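PDB 3U62: shikimate dehydrogenase, which probably catalyses the reversible NADPH-linked reduction of 3-dehydroshikimate to shikimate, a step toward chorismate and the aromatic amino acids. Local coordinates for residues A[1-5]-A[30-35]; A[54-58]-A[82-87]; A[77-81]-A[147-151]; A[108-114]-A[167-173]; A[194-200]-A[215-221]. One frame throughout, in Å; residues are numbered along the deposited sequence.

Contact 1 of 5, residues A[1-5]-A[30-35]; sequences MKFCI and HSYGME
Ile5, His30 and Tyr32 bury the most surface where strand 2-7 runs parallel to strand 31-36. The Tyr32 ring leans back across the neighbouring strand: its chi1 of -163° sets CG opposite the backbone N, which brings one ring face over Cys4 CA and puts CE2 3.6 Å from Ile5 N. Ile5 meets the far end of the phenol, with Ile5 CB 3.4 Å from Tyr32 OH and Ile5 CG2 3.9 Å from Tyr32 CE2. The polar partner of that hydroxyl lies one strand further on, in the side-chain amide of Asn57.

At the other end, His30 lies alongside Met1. Met1 N donates to His30 ND1 at 3.0 Å, only 3° out of the imidazole plane, and the bent thioether chain brings Met1 CE to 3.7 Å from His30 CE1. Phe3 CE1 touches His30 CB at 4.1 Å.

Between these ends the backbone pairs in parallel register, Phe3 and Ile5 each using both N and O. Water 2 ties Phe3 O to Ser31 OG, so this carbonyl serves a solvent molecule as well as Gly33 N. Helix 15-26 connects the two strands as a beta-alpha-beta unit, and Tyr19 from it stacks on Tyr32. Because ND1 accepts from the terminal amine, the imidazole is probably neutral with its proton on NE2, a state the nearby positive charge would favour.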
# COMPACT_ATOMS: atom_id res chain seq x y z
N MET A 1 -16.84 17.79 6.75
CA MET A 1 -15.58 17.24 7.35
C MET A 1 -14.37 17.51 6.46
O MET A 1 -14.49 17.64 5.24
CB MET A 1 -15.72 15.74 7.63
CG MET A 1 -16.70 15.41 8.76
SD MET A 1 -16.66 13.67 9.24
CE MET A 1 -17.46 12.90 7.83
N LYS A 2 -13.20 17.57 7.09
CA LYS A 2 -11.94 17.86 6.40
C LYS A 2 -11.00 16.66 6.46
O LYS A 2 -10.79 16.08 7.53
CB LYS A 2 -11.26 19.09 7.00
CG LYS A 2 -12.00 20.40 6.78
CD LYS A 2 -11.31 21.54 7.51
CE LYS A 2 -12.06 22.85 7.33
NZ LYS A 2 -11.44 23.95 8.12
N PHE A 3 -10.44 16.30 5.31
CA PHE A 3 -9.49 15.19 5.20
C PHE A 3 -8.26 15.65 4.41
O PHE A 3 -8.30 16.70 3.76
CB PHE A 3 -10.14 13.99 4.51
CG PHE A 3 -11.41 13.52 5.17
CD1 PHE A 3 -12.65 13.96 4.71
CD2 PHE A 3 -11.37 12.66 6.26
CE1 PHE A 3 -13.82 13.55 5.33
CE2 PHE A 3 -12.54 12.24 6.88
CZ PHE A 3 -13.77 12.68 6.41
N CYS A 4 -7.18 14.89 4.50
CA CYS A 4 -6.00 15.12 3.67
C CYS A 4 -5.17 13.85 3.58
O CYS A 4 -5.51 12.83 4.19
CB CYS A 4 -5.15 16.27 4.23
SG CYS A 4 -4.48 15.99 5.88
N ILE A 5 -4.10 13.91 2.80
CA ILE A 5 -3.09 12.88 2.82
C ILE A 5 -1.79 13.50 3.33
O ILE A 5 -1.38 14.57 2.88
CB ILE A 5 -2.91 12.20 1.43
CG1 ILE A 5 -1.84 11.10 1.47
CG2 ILE A 5 -2.62 13.23 0.33
CD1 ILE A 5 -2.40 9.70 1.38
N HIS A 30 -17.63 17.71 2.13
CA HIS A 30 -16.29 17.32 2.58
C HIS A 30 -15.20 17.77 1.62
O HIS A 30 -15.45 18.01 0.44
CB HIS A 30 -16.22 15.81 2.81
CG HIS A 30 -17.38 15.26 3.58
ND1 HIS A 30 -17.76 15.77 4.80
CD2 HIS A 30 -18.24 14.26 3.30
CE1 HIS A 30 -18.81 15.10 5.24
NE2 HIS A 30 -19.12 14.18 4.35
N SER A 31 -13.98 17.89 2.15
CA SER A 31 -12.82 18.30 1.38
C SER A 31 -11.63 17.39 1.66
O SER A 31 -11.53 16.80 2.74
CB SER A 31 -12.46 19.75 1.70
OG SER A 31 -12.19 19.92 3.09
N TYR A 32 -10.73 17.29 0.69
CA TYR A 32 -9.53 16.46 0.82
C TYR A 32 -8.31 17.25 0.34
O TYR A 32 -8.25 17.69 -0.81
CB TYR A 32 -9.69 15.17 0.01
CG TYR A 32 -8.71 14.06 0.36
CD1 TYR A 32 -9.13 12.93 1.07
CD2 TYR A 32 -7.38 14.12 -0.04
CE1 TYR A 32 -8.24 11.90 1.37
CE2 TYR A 32 -6.48 13.10 0.26
CZ TYR A 32 -6.92 12.00 0.97
OH TYR A 32 -6.04 10.99 1.26
N GLY A 33 -7.34 17.41 1.24
CA GLY A 33 -6.13 18.17 0.94
C GLY A 33 -4.86 17.35 0.96
O GLY A 33 -4.89 16.13 0.75
N MET A 34 -3.74 18.02 1.21
CA MET A 34 -2.42 17.39 1.23
C MET A 34 -1.46 18.15 2.13
O MET A 34 -1.46 19.39 2.15
CB MET A 34 -1.84 17.28 -0.18
CG MET A 34 -1.73 18.60 -0.94
SD MET A 34 -0.66 18.51 -2.39
CE MET A 34 -1.52 17.28 -3.38
N GLU A 35 -0.66 17.41 2.88
CA GLU A 35 0.32 18.00 3.79
C GLU A 35 1.64 17.25 3.65
O GLU A 35 1.80 16.14 4.17
CB GLU A 35 -0.18 17.93 5.24
CG GLU A 35 -1.55 18.59 5.49
CD GLU A 35 -1.49 20.08 5.77
OE1 GLU A 35 -0.39 20.68 5.67
OE2 GLU A 35 -2.54 20.67 6.10
O HOH W 1 -14.60 20.80 4.19
O HOH W 2 -9.62 19.16 3.67

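Contact 2 of 5, residues A[54-58]-A[82-87]; sequences DGFNA and VNCVFR
Asp54 OD2 is gripped by two N-H groups of Arg87, firmly by NH2 at 2.8 Å and weakly by NE at 3.4 Å. The oxygen sits in the guanidinium plane, yet the arginine comes from above the carboxylate, the two planes standing 73° apart. The extended Arg87 chain runs beside the aspartate, and Phe86 CE1 lies over one guanidinium face. Asp54 uses its other polar atoms too: Asp54 O takes the amide of Arg87 at 2.8 Å, and OD1 holds Lys2 N on the strand beyond.

From here strands 55-58 and 84-86 run antiparallel. Phe56 and Val85 form the hydrogen-bonded pair, and their side chains lie together on the same face. A chi1 of 56° tucks the Phe56 ring between its own N and carbonyl carbon, and there Val85 CB sits over the ring centre, 3.8 Å from the centroid, in a CH-pi contact; the methyls lie over the same face near its outer end, CG1 by CE2 and CG2 by CE1 and CZ. Helix 42-52 packs on this phenylalanine as well. Beside the pair Gly55 CA approaches Val85 O to 3.1 Å.

Toward the far end Ala58 N bonds to Asn83 O at 3.0 Å. Asn83 and Cys84 both face Tyr91, a classic beta bulge, and Asn83, a predicted shikimate ligand, is steadied by Thr93 N. Polar groups thus clamp the outer end, an apolar CH-pi contact fills the middle, and the backbone bonds probably help to place Asn83.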
# COMPACT_ATOMS: atom_id res chain seq x y z
N ASP A 54 -10.66 16.19 10.44
CA ASP A 54 -11.47 15.14 11.06
C ASP A 54 -10.80 13.79 10.89
O ASP A 54 -10.82 12.95 11.80
CB ASP A 54 -12.87 15.12 10.44
CG ASP A 54 -13.65 16.38 10.72
OD1 ASP A 54 -13.60 17.31 9.88
OD2 ASP A 54 -14.29 16.46 11.79
N GLY A 55 -10.22 13.57 9.72
CA GLY A 55 -9.50 12.35 9.41
C GLY A 55 -8.47 12.61 8.34
O GLY A 55 -8.43 13.69 7.76
N PHE A 56 -7.62 11.61 8.09
CA PHE A 56 -6.61 11.72 7.05
C PHE A 56 -5.99 10.38 6.70
O PHE A 56 -6.10 9.41 7.45
CB PHE A 56 -5.50 12.73 7.44
CG PHE A 56 -4.82 12.42 8.76
CD1 PHE A 56 -3.66 11.66 8.79
CD2 PHE A 56 -5.32 12.94 9.95
CE1 PHE A 56 -3.02 11.39 10.00
CE2 PHE A 56 -4.69 12.67 11.16
CZ PHE A 56 -3.54 11.90 11.19
N ASN A 57 -5.37 10.34 5.53
CA ASN A 57 -4.54 9.21 5.14
C ASN A 57 -3.08 9.53 5.41
O ASN A 57 -2.66 10.69 5.36
CB ASN A 57 -4.75 8.86 3.67
CG ASN A 57 -6.09 8.20 3.41
OD1 ASN A 57 -6.43 7.19 4.03
ND2 ASN A 57 -6.85 8.77 2.49
N ALA A 58 -2.31 8.49 5.71
CA ALA A 58 -0.87 8.61 5.87
C ALA A 58 -0.19 7.68 4.88
O ALA A 58 -0.59 6.53 4.72
CB ALA A 58 -0.47 8.26 7.29
N VAL A 82 -0.31 2.67 10.29
CA VAL A 82 -1.62 3.29 10.18
C VAL A 82 -1.64 4.16 8.92
O VAL A 82 -0.81 5.06 8.77
CB VAL A 82 -1.96 4.14 11.43
CG1 VAL A 82 -3.14 5.07 11.17
CG2 VAL A 82 -2.24 3.24 12.63
N ASN A 83 -2.58 3.89 8.01
CA ASN A 83 -2.72 4.70 6.80
C ASN A 83 -4.04 5.46 6.74
O ASN A 83 -4.27 6.22 5.80
CB ASN A 83 -2.54 3.85 5.54
CG ASN A 83 -3.75 3.00 5.23
OD1 ASN A 83 -4.30 2.33 6.10
ND2 ASN A 83 -4.18 3.02 3.97
N CYS A 84 -4.91 5.23 7.72
CA CYS A 84 -6.21 5.90 7.77
C CYS A 84 -6.54 6.28 9.20
O CYS A 84 -6.63 5.41 10.08
CB CYS A 84 -7.30 5.00 7.18
SG CYS A 84 -8.96 5.74 7.17
N VAL A 85 -6.72 7.57 9.43
CA VAL A 85 -7.07 8.09 10.75
C VAL A 85 -8.44 8.73 10.71
O VAL A 85 -8.81 9.38 9.73
CB VAL A 85 -6.01 9.11 11.26
CG1 VAL A 85 -6.45 9.76 12.57
CG2 VAL A 85 -4.66 8.43 11.44
N PHE A 86 -9.21 8.53 11.78
CA PHE A 86 -10.49 9.21 11.95
C PHE A 86 -10.70 9.55 13.42
O PHE A 86 -10.86 8.66 14.26
CB PHE A 86 -11.65 8.37 11.41
CG PHE A 86 -12.96 9.11 11.32
CD1 PHE A 86 -13.03 10.37 10.73
CD2 PHE A 86 -14.13 8.53 11.81
CE1 PHE A 86 -14.24 11.05 10.64
CE2 PHE A 86 -15.35 9.21 11.72
CZ PHE A 86 -15.40 10.47 11.13
N ARG A 87 -10.68 10.85 13.72
CA ARG A 87 -10.97 11.38 15.05
C ARG A 87 -10.26 10.64 16.18
O ARG A 87 -10.89 10.12 17.11
CB ARG A 87 -12.48 11.49 15.27
CG ARG A 87 -13.10 12.52 14.35
CD ARG A 87 -14.60 12.57 14.40
NE ARG A 87 -15.06 13.72 13.63
CZ ARG A 87 -16.27 13.86 13.09
NH1 ARG A 87 -17.18 12.90 13.23
NH2 ARG A 87 -16.56 14.95 12.41

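Contact 3 of 5, residues A[77-81]-A[147-151]; sequences QRIKA and ALDFP
A Schellman motif ends helix 74-79, and its C-prime residue, Lys80, reaches across to the loop that follows helix 142-146. The backbone turns at a positive phi of 58°, closed by Ala81 N to Ala76 O and by a weak bond from Lys80 N to Gln77 O. Leaving the chain at this turn, the lysine side chain extends straight beyond CG and delivers its ammonium to two acceptors at once. Lys80 NZ makes a salt bridge with Asp149 OD2 at 2.8 Å and a hydrogen bond to Ala147 O at 2.9 Å. The lysine crosses the aspartate at about a right angle, and NZ meets OD2 from 54° above the carboxylate plane; Lys80 CE also comes within 3.3 Å of the same Asp149 OD2.

Beside this polar grip, the Phe150 ring pushes its far corner toward the helix end. Phe150 CZ lies 3.4 Å from Arg78 O and 4.2 Å from Ile79 CA, the latter at the ring edge. Phe150 also packs on Ile124 and Leu128 of helix 118-129, while Arg121 of that helix donates to Ile79 O and Lys80 O.

The two segments come from the substrate-binding and the nucleotide-binding parts of the enzyme, so Lys80, together with the Phe150 packing, links them at the surface. Neighbouring Glu74 and Glu143 are predicted NADP(+) ligands. Such a bridge fits the two-domain plan of shikimate dehydrogenases, in which a cleft between the domains takes up substrate and cofactor.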
# COMPACT_ATOMS: atom_id res chain seq x y z
N GLN A 77 -2.01 -2.41 14.75
CA GLN A 77 -0.97 -2.76 15.71
C GLN A 77 -0.11 -3.92 15.22
O GLN A 77 1.11 -3.88 15.31
CB GLN A 77 -1.57 -3.09 17.07
CG GLN A 77 -2.09 -1.89 17.85
CD GLN A 77 -2.91 -2.29 19.08
OE1 GLN A 77 -3.70 -3.23 19.04
NE2 GLN A 77 -2.73 -1.55 20.17
N ARG A 78 -0.77 -4.97 14.71
CA ARG A 78 -0.06 -6.13 14.17
C ARG A 78 0.80 -5.77 12.97
O ARG A 78 1.90 -6.30 12.79
CB ARG A 78 -1.05 -7.24 13.80
CG ARG A 78 -1.75 -7.91 14.99
CD ARG A 78 -0.74 -8.59 15.91
NE ARG A 78 -1.39 -9.21 17.06
CZ ARG A 78 -0.74 -9.86 18.02
NH1 ARG A 78 0.58 -9.99 17.98
NH2 ARG A 78 -1.42 -10.40 19.03
N ILE A 79 0.29 -4.86 12.15
CA ILE A 79 0.99 -4.42 10.94
C ILE A 79 2.05 -3.37 11.27
O ILE A 79 2.99 -3.18 10.49
CB ILE A 79 -0.02 -3.89 9.89
CG1 ILE A 79 -0.92 -5.04 9.42
CG2 ILE A 79 0.70 -3.27 8.68
CD1 ILE A 79 -2.18 -4.59 8.70
N LYS A 80 1.91 -2.71 12.41
CA LYS A 80 2.78 -1.58 12.80
C LYS A 80 2.73 -0.46 11.76
O LYS A 80 3.75 0.14 11.43
CB LYS A 80 4.23 -2.03 13.03
CG LYS A 80 4.41 -3.13 14.06
CD LYS A 80 5.88 -3.46 14.25
CE LYS A 80 6.07 -4.68 15.13
NZ LYS A 80 7.51 -4.93 15.43
N ALA A 81 1.53 -0.18 11.26
CA ALA A 81 1.32 0.89 10.29
C ALA A 81 -0.13 1.36 10.29
O ALA A 81 -1.06 0.54 10.31
CB ALA A 81 1.72 0.43 8.89
N ALA A 147 12.09 -4.90 12.48
CA ALA A 147 10.72 -4.54 12.83
C ALA A 147 9.72 -5.63 12.41
O ALA A 147 8.55 -5.57 12.77
CB ALA A 147 10.34 -3.20 12.22
N LEU A 148 10.20 -6.62 11.65
CA LEU A 148 9.36 -7.71 11.18
C LEU A 148 9.21 -8.80 12.23
O LEU A 148 10.20 -9.42 12.64
CB LEU A 148 9.92 -8.32 9.89
CG LEU A 148 9.86 -7.51 8.59
CD1 LEU A 148 10.68 -8.22 7.52
CD2 LEU A 148 8.42 -7.30 8.13
N ASP A 149 7.97 -9.02 12.67
CA ASP A 149 7.67 -10.07 13.65
C ASP A 149 6.88 -11.22 13.04
O ASP A 149 6.65 -12.24 13.70
CB ASP A 149 6.92 -9.49 14.85
CG ASP A 149 7.76 -8.52 15.66
OD1 ASP A 149 9.00 -8.68 15.71
OD2 ASP A 149 7.18 -7.59 16.26
N PHE A 150 6.48 -11.06 11.78
CA PHE A 150 5.70 -12.06 11.06
C PHE A 150 6.49 -13.35 10.80
O PHE A 150 7.73 -13.31 10.75
CB PHE A 150 5.21 -11.49 9.73
CG PHE A 150 4.18 -10.40 9.87
CD1 PHE A 150 4.51 -9.08 9.58
CD2 PHE A 150 2.88 -10.69 10.28
CE1 PHE A 150 3.56 -8.06 9.70
CE2 PHE A 150 1.93 -9.68 10.41
CZ PHE A 150 2.27 -8.37 10.12
N PRO A 151 5.79 -14.49 10.63
CA PRO A 151 6.46 -15.77 10.35
C PRO A 151 6.93 -15.85 8.89
O PRO A 151 6.34 -16.56 8.07
CB PRO A 151 5.37 -16.80 10.65
CG PRO A 151 4.09 -16.09 10.42
CD PRO A 151 4.33 -14.65 10.77

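Contact 4 of 5, residues A[108-114]-A[167-173]; sequences KEPVVVV and AKSLFNT
The centre of the Rossmann-type sheet lies here, where strand 111-114, which leads into the predicted NADP(+)-binding residues 115-119 at the turn into helix 118-129, runs parallel to strand 169-172. At its C-terminal end Val114 O is held twice by Thr173, by OG1 at 2.6 Å and by the amide N at 3.0 Å. Pro110 O, at the start, also accepts two bonds, from Lys168 N and Ser169 N. Ser169 OG donates to a lone pair of Lys108 O at 2.7 Å and receives a hydrogen from water 3, which in turn binds Lys108 N.

Leu170 CD1 wedges between two valines, 3.7 Å from both Val112 CG1 and Val114 CG2, and helix 160-165 packs on the same face. Opposite, Val111 CG1 lies 3.6 Å from Phe171 CD1, whose ring stacks on Tyr197 of the next strand. Carbonyls that each accept two hydrogen bonds, one at each end of an apolar middle, should keep the strands in step, and the two threonine bonds probably steady the chain just before the glycine-rich turn.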
# COMPACT_ATOMS: atom_id res chain seq x y z
N LYS A 108 -0.27 -18.29 -5.60
CA LYS A 108 0.60 -19.46 -5.56
C LYS A 108 1.88 -19.18 -4.77
O LYS A 108 2.41 -18.07 -4.80
CB LYS A 108 0.92 -19.94 -6.98
CG LYS A 108 -0.29 -20.48 -7.74
CD LYS A 108 0.10 -20.98 -9.12
CE LYS A 108 -1.12 -21.49 -9.88
NZ LYS A 108 -0.79 -21.83 -11.30
N GLU A 109 2.36 -20.21 -4.08
CA GLU A 109 3.51 -20.10 -3.19
C GLU A 109 4.71 -20.88 -3.71
O GLU A 109 4.53 -21.82 -4.50
CB GLU A 109 3.14 -20.62 -1.80
CG GLU A 109 2.03 -19.84 -1.12
CD GLU A 109 1.57 -20.50 0.16
OE1 GLU A 109 0.34 -20.64 0.35
OE2 GLU A 109 2.43 -20.88 0.99
N PRO A 110 5.93 -20.52 -3.28
CA PRO A 110 6.30 -19.46 -2.34
C PRO A 110 6.04 -18.05 -2.86
O PRO A 110 6.02 -17.83 -4.08
CB PRO A 110 7.81 -19.66 -2.15
CG PRO A 110 8.05 -21.08 -2.54
CD PRO A 110 7.11 -21.32 -3.66
N VAL A 111 5.86 -17.11 -1.94
CA VAL A 111 5.61 -15.72 -2.27
C VAL A 111 6.79 -14.86 -1.80
O VAL A 111 7.19 -14.93 -0.64
CB VAL A 111 4.31 -15.20 -1.61
CG1 VAL A 111 4.05 -13.75 -1.98
CG2 VAL A 111 3.12 -16.07 -2.01
N VAL A 112 7.34 -14.07 -2.72
CA VAL A 112 8.39 -13.12 -2.38
C VAL A 112 7.79 -11.72 -2.21
O VAL A 112 7.03 -11.25 -3.07
CB VAL A 112 9.52 -13.09 -3.46
CG1 VAL A 112 10.54 -12.00 -3.16
CG2 VAL A 112 10.21 -14.44 -3.53
N VAL A 113 8.11 -11.08 -1.09
CA VAL A 113 7.70 -9.71 -0.82
C VAL A 113 8.95 -8.83 -0.76
O VAL A 113 9.82 -9.05 0.08
CB VAL A 113 6.91 -9.61 0.52
CG1 VAL A 113 6.54 -8.17 0.83
CG2 VAL A 113 5.66 -10.48 0.47
N VAL A 114 9.03 -7.86 -1.67
CA VAL A 114 10.17 -6.95 -1.71
C VAL A 114 9.88 -5.72 -0.85
O VAL A 114 8.90 -5.01 -1.08
CB VAL A 114 10.53 -6.51 -3.16
CG1 VAL A 114 11.83 -5.71 -3.18
CG2 VAL A 114 10.64 -7.72 -4.07
N ALA A 167 10.32 -19.12 -6.49
CA ALA A 167 9.00 -18.65 -6.06
C ALA A 167 7.96 -18.69 -7.17
O ALA A 167 8.29 -18.88 -8.34
CB ALA A 167 9.11 -17.25 -5.48
N LYS A 168 6.70 -18.49 -6.79
CA LYS A 168 5.59 -18.47 -7.75
C LYS A 168 4.88 -17.12 -7.80
O LYS A 168 4.21 -16.81 -8.79
CB LYS A 168 4.60 -19.60 -7.46
CG LYS A 168 5.14 -20.99 -7.75
CD LYS A 168 4.03 -22.01 -7.83
CE LYS A 168 4.58 -23.40 -8.09
NZ LYS A 168 3.50 -24.39 -8.35
N SER A 169 5.02 -16.32 -6.75
CA SER A 169 4.44 -14.97 -6.72
C SER A 169 5.46 -13.94 -6.23
O SER A 169 6.27 -14.23 -5.34
CB SER A 169 3.19 -14.93 -5.84
OG SER A 169 2.19 -15.81 -6.32
N LEU A 170 5.40 -12.75 -6.81
CA LEU A 170 6.28 -11.65 -6.43
C LEU A 170 5.49 -10.37 -6.18
O LEU A 170 4.68 -9.95 -7.01
CB LEU A 170 7.34 -11.41 -7.52
CG LEU A 170 8.28 -10.21 -7.38
CD1 LEU A 170 9.24 -10.39 -6.21
CD2 LEU A 170 9.06 -9.99 -8.66
N PHE A 171 5.74 -9.76 -5.02
CA PHE A 171 5.14 -8.48 -4.65
C PHE A 171 6.24 -7.44 -4.47
O PHE A 171 7.14 -7.63 -3.64
CB PHE A 171 4.37 -8.59 -3.32
CG PHE A 171 3.07 -9.34 -3.42
CD1 PHE A 171 3.04 -10.72 -3.57
CD2 PHE A 171 1.86 -8.66 -3.32
CE1 PHE A 171 1.84 -11.41 -3.65
CE2 PHE A 171 0.64 -9.34 -3.39
CZ PHE A 171 0.63 -10.72 -3.56
N ASN A 172 6.19 -6.35 -5.23
CA ASN A 172 7.00 -5.18 -4.90
C ASN A 172 6.20 -4.24 -4.03
O ASN A 172 5.11 -3.81 -4.40
CB ASN A 172 7.50 -4.43 -6.14
CG ASN A 172 8.17 -3.11 -5.78
OD1 ASN A 172 7.74 -2.04 -6.22
ND2 ASN A 172 9.21 -3.17 -4.95
N THR A 173 6.74 -3.92 -2.86
CA THR A 173 6.08 -2.99 -1.93
C THR A 173 6.92 -1.73 -1.68
O THR A 173 6.52 -0.86 -0.90
CB THR A 173 5.73 -3.66 -0.58
OG1 THR A 173 6.93 -3.84 0.20
CG2 THR A 173 5.06 -5.02 -0.79
O HOH W 3 0.11 -16.68 -7.75

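Contact 5 of 5, residues A[194-200]-A[215-221]; sequences SLVYDVI and VKHIIKG
Ser194 O takes the amide of His217 to start the pairing of parallel strands 195-198 and 217-219, which helix 205-213 joins in a beta-alpha-beta unit at the sheet's outer edge; the Ser194 hydroxyl turns away to Lys168 O. Leu195 follows, with Leu195 CD1 3.7 Å from Ile219 CD1. On the other face Val196 CG2 meets Val215 CG1 at 3.9 Å, the two side chains crossing at about a right angle. The Tyr197 ring crosses Ile219 at a slant, its CE1 3.7 Å from Ile219 CG2 and one face toward Ile219 O; its hydroxyl bonds with Ser101 and shares water 4 with Lys220 O, to which the water donates.

Asp198 N bonds to Ile219 O at 2.9 Å, and Asp198 OD1 receives Ile200 N at 3.1 Å in an Asx turn, with OD2 held by Thr204. Val199 O shares water 5 with Gly221 O. Finally Ile200 O accepts Gly221 N. The carboxylate-bound turn and the bridging water probably fix the spacing of Val199 and Gly221, both predicted NADP(+) ligands.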
# COMPACT_ATOMS: atom_id res chain seq x y z
N SER A 194 3.60 -16.93 -11.46
CA SER A 194 2.18 -16.87 -11.82
C SER A 194 1.56 -15.52 -11.46
O SER A 194 0.51 -15.15 -11.99
CB SER A 194 1.40 -18.01 -11.16
OG SER A 194 1.50 -17.95 -9.74
N LEU A 195 2.22 -14.78 -10.57
CA LEU A 195 1.76 -13.46 -10.16
C LEU A 195 2.91 -12.48 -9.98
O LEU A 195 3.88 -12.76 -9.26
CB LEU A 195 0.93 -13.54 -8.87
CG LEU A 195 0.51 -12.23 -8.18
CD1 LEU A 195 -0.51 -11.45 -9.00
CD2 LEU A 195 -0.03 -12.52 -6.79
N VAL A 196 2.81 -11.33 -10.65
CA VAL A 196 3.67 -10.18 -10.38
C VAL A 196 2.77 -9.04 -9.92
O VAL A 196 1.89 -8.59 -10.66
CB VAL A 196 4.52 -9.78 -11.61
CG1 VAL A 196 5.20 -8.43 -11.39
CG2 VAL A 196 5.55 -10.86 -11.94
N TYR A 197 3.01 -8.58 -8.70
CA TYR A 197 2.17 -7.58 -8.06
C TYR A 197 3.05 -6.40 -7.65
O TYR A 197 4.07 -6.58 -6.99
CB TYR A 197 1.50 -8.20 -6.83
CG TYR A 197 0.36 -7.40 -6.21
CD1 TYR A 197 -0.95 -7.85 -6.29
CD2 TYR A 197 0.61 -6.23 -5.50
CE1 TYR A 197 -2.00 -7.14 -5.71
CE2 TYR A 197 -0.42 -5.51 -4.91
CZ TYR A 197 -1.72 -5.97 -5.02
OH TYR A 197 -2.75 -5.25 -4.45
N ASP A 198 2.65 -5.20 -8.06
CA ASP A 198 3.39 -3.99 -7.72
C ASP A 198 2.43 -3.02 -7.05
O ASP A 198 1.37 -2.71 -7.59
CB ASP A 198 4.00 -3.37 -8.98
CG ASP A 198 5.20 -2.48 -8.68
OD1 ASP A 198 5.22 -1.82 -7.62
OD2 ASP A 198 6.13 -2.45 -9.52
N VAL A 199 2.80 -2.54 -5.86
CA VAL A 199 1.96 -1.59 -5.13
C VAL A 199 1.97 -0.21 -5.78
O VAL A 199 1.10 0.62 -5.50
CB VAL A 199 2.35 -1.47 -3.62
CG1 VAL A 199 2.27 -2.83 -2.93
CG2 VAL A 199 3.73 -0.83 -3.45
N ILE A 200 2.95 0.03 -6.65
CA ILE A 200 3.05 1.28 -7.39
C ILE A 200 1.90 1.37 -8.39
O ILE A 200 1.61 0.43 -9.13
CB ILE A 200 4.43 1.47 -8.06
CG1 ILE A 200 5.53 1.49 -7.00
CG2 ILE A 200 4.46 2.76 -8.89
CD1 ILE A 200 6.93 1.24 -7.53
N VAL A 215 3.56 -13.44 -17.81
CA VAL A 215 3.15 -13.82 -16.46
C VAL A 215 1.62 -13.77 -16.38
O VAL A 215 1.00 -12.79 -16.79
CB VAL A 215 3.79 -12.92 -15.38
CG1 VAL A 215 3.21 -13.18 -14.00
CG2 VAL A 215 5.30 -13.11 -15.35
N LYS A 216 1.02 -14.84 -15.86
CA LYS A 216 -0.44 -15.01 -15.83
C LYS A 216 -1.18 -13.78 -15.28
O LYS A 216 -1.99 -13.18 -15.99
CB LYS A 216 -0.82 -16.26 -15.03
CG LYS A 216 -2.31 -16.60 -15.06
CD LYS A 216 -2.59 -17.85 -14.24
CE LYS A 216 -4.04 -18.28 -14.37
NZ LYS A 216 -4.31 -19.54 -13.63
N HIS A 217 -0.89 -13.42 -14.04
CA HIS A 217 -1.48 -12.25 -13.42
C HIS A 217 -0.44 -11.18 -13.14
O HIS A 217 0.54 -11.42 -12.44
CB HIS A 217 -2.21 -12.60 -12.13
CG HIS A 217 -3.37 -13.53 -12.32
ND1 HIS A 217 -4.46 -13.21 -13.11
CD2 HIS A 217 -3.63 -14.75 -11.79
CE1 HIS A 217 -5.33 -14.21 -13.07
NE2 HIS A 217 -4.85 -15.15 -12.28
N ILE A 218 -0.67 -10.00 -13.70
CA ILE A 218 0.18 -8.84 -13.47
C ILE A 218 -0.69 -7.71 -12.96
O ILE A 218 -1.48 -7.12 -13.71
CB ILE A 218 0.94 -8.43 -14.75
CG1 ILE A 218 1.76 -9.61 -15.28
CG2 ILE A 218 1.86 -7.24 -14.47
CD1 ILE A 218 1.94 -9.62 -16.79
N ILE A 219 -0.57 -7.43 -11.66
CA ILE A 219 -1.45 -6.48 -10.99
C ILE A 219 -0.65 -5.29 -10.47
O ILE A 219 0.26 -5.44 -9.66
CB ILE A 219 -2.24 -7.17 -9.84
CG1 ILE A 219 -3.08 -8.33 -10.39
CG2 ILE A 219 -3.13 -6.16 -9.12
CD1 ILE A 219 -3.56 -9.34 -9.33
N LYS A 220 -1.00 -4.10 -10.96
CA LYS A 220 -0.41 -2.85 -10.47
C LYS A 220 -1.17 -2.36 -9.24
O LYS A 220 -2.15 -2.98 -8.82
CB LYS A 220 -0.43 -1.76 -11.54
CG LYS A 220 0.17 -2.13 -12.89
CD LYS A 220 0.16 -0.93 -13.83
CE LYS A 220 -1.25 -0.49 -14.21
NZ LYS A 220 -1.25 0.72 -15.07
N GLY A 221 -0.72 -1.24 -8.69
CA GLY A 221 -1.27 -0.72 -7.43
C GLY A 221 -2.64 -0.06 -7.51
O GLY A 221 -3.15 0.40 -6.48
O HOH W 4 -3.66 -3.86 -6.70
O HOH W 5 -1.50 1.11 -4.44

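How the contacts relate
Contacts 1 and 2, with centres about 10 Å apart, share the mixed sheet of the substrate-binding domain, since strands 2-7 and 55-58 are neighbours there. Contacts 4 and 5 repeat that relation in the parallel nucleotide-binding sheet, through strands 169-172 and 195-198, again with about 10 Å between centres. The two pairs lie on opposite sides of the chain's centre, roughly 27 to 34 Å from one another. Contact 3 alternates along the chain with contacts 2 and 4: its first segment lies within the span closed by contact 2, its second within that closed by contact 4. It joins the two domains at the surface, consistent with substrate and cofactor sites lying in the cleft between them.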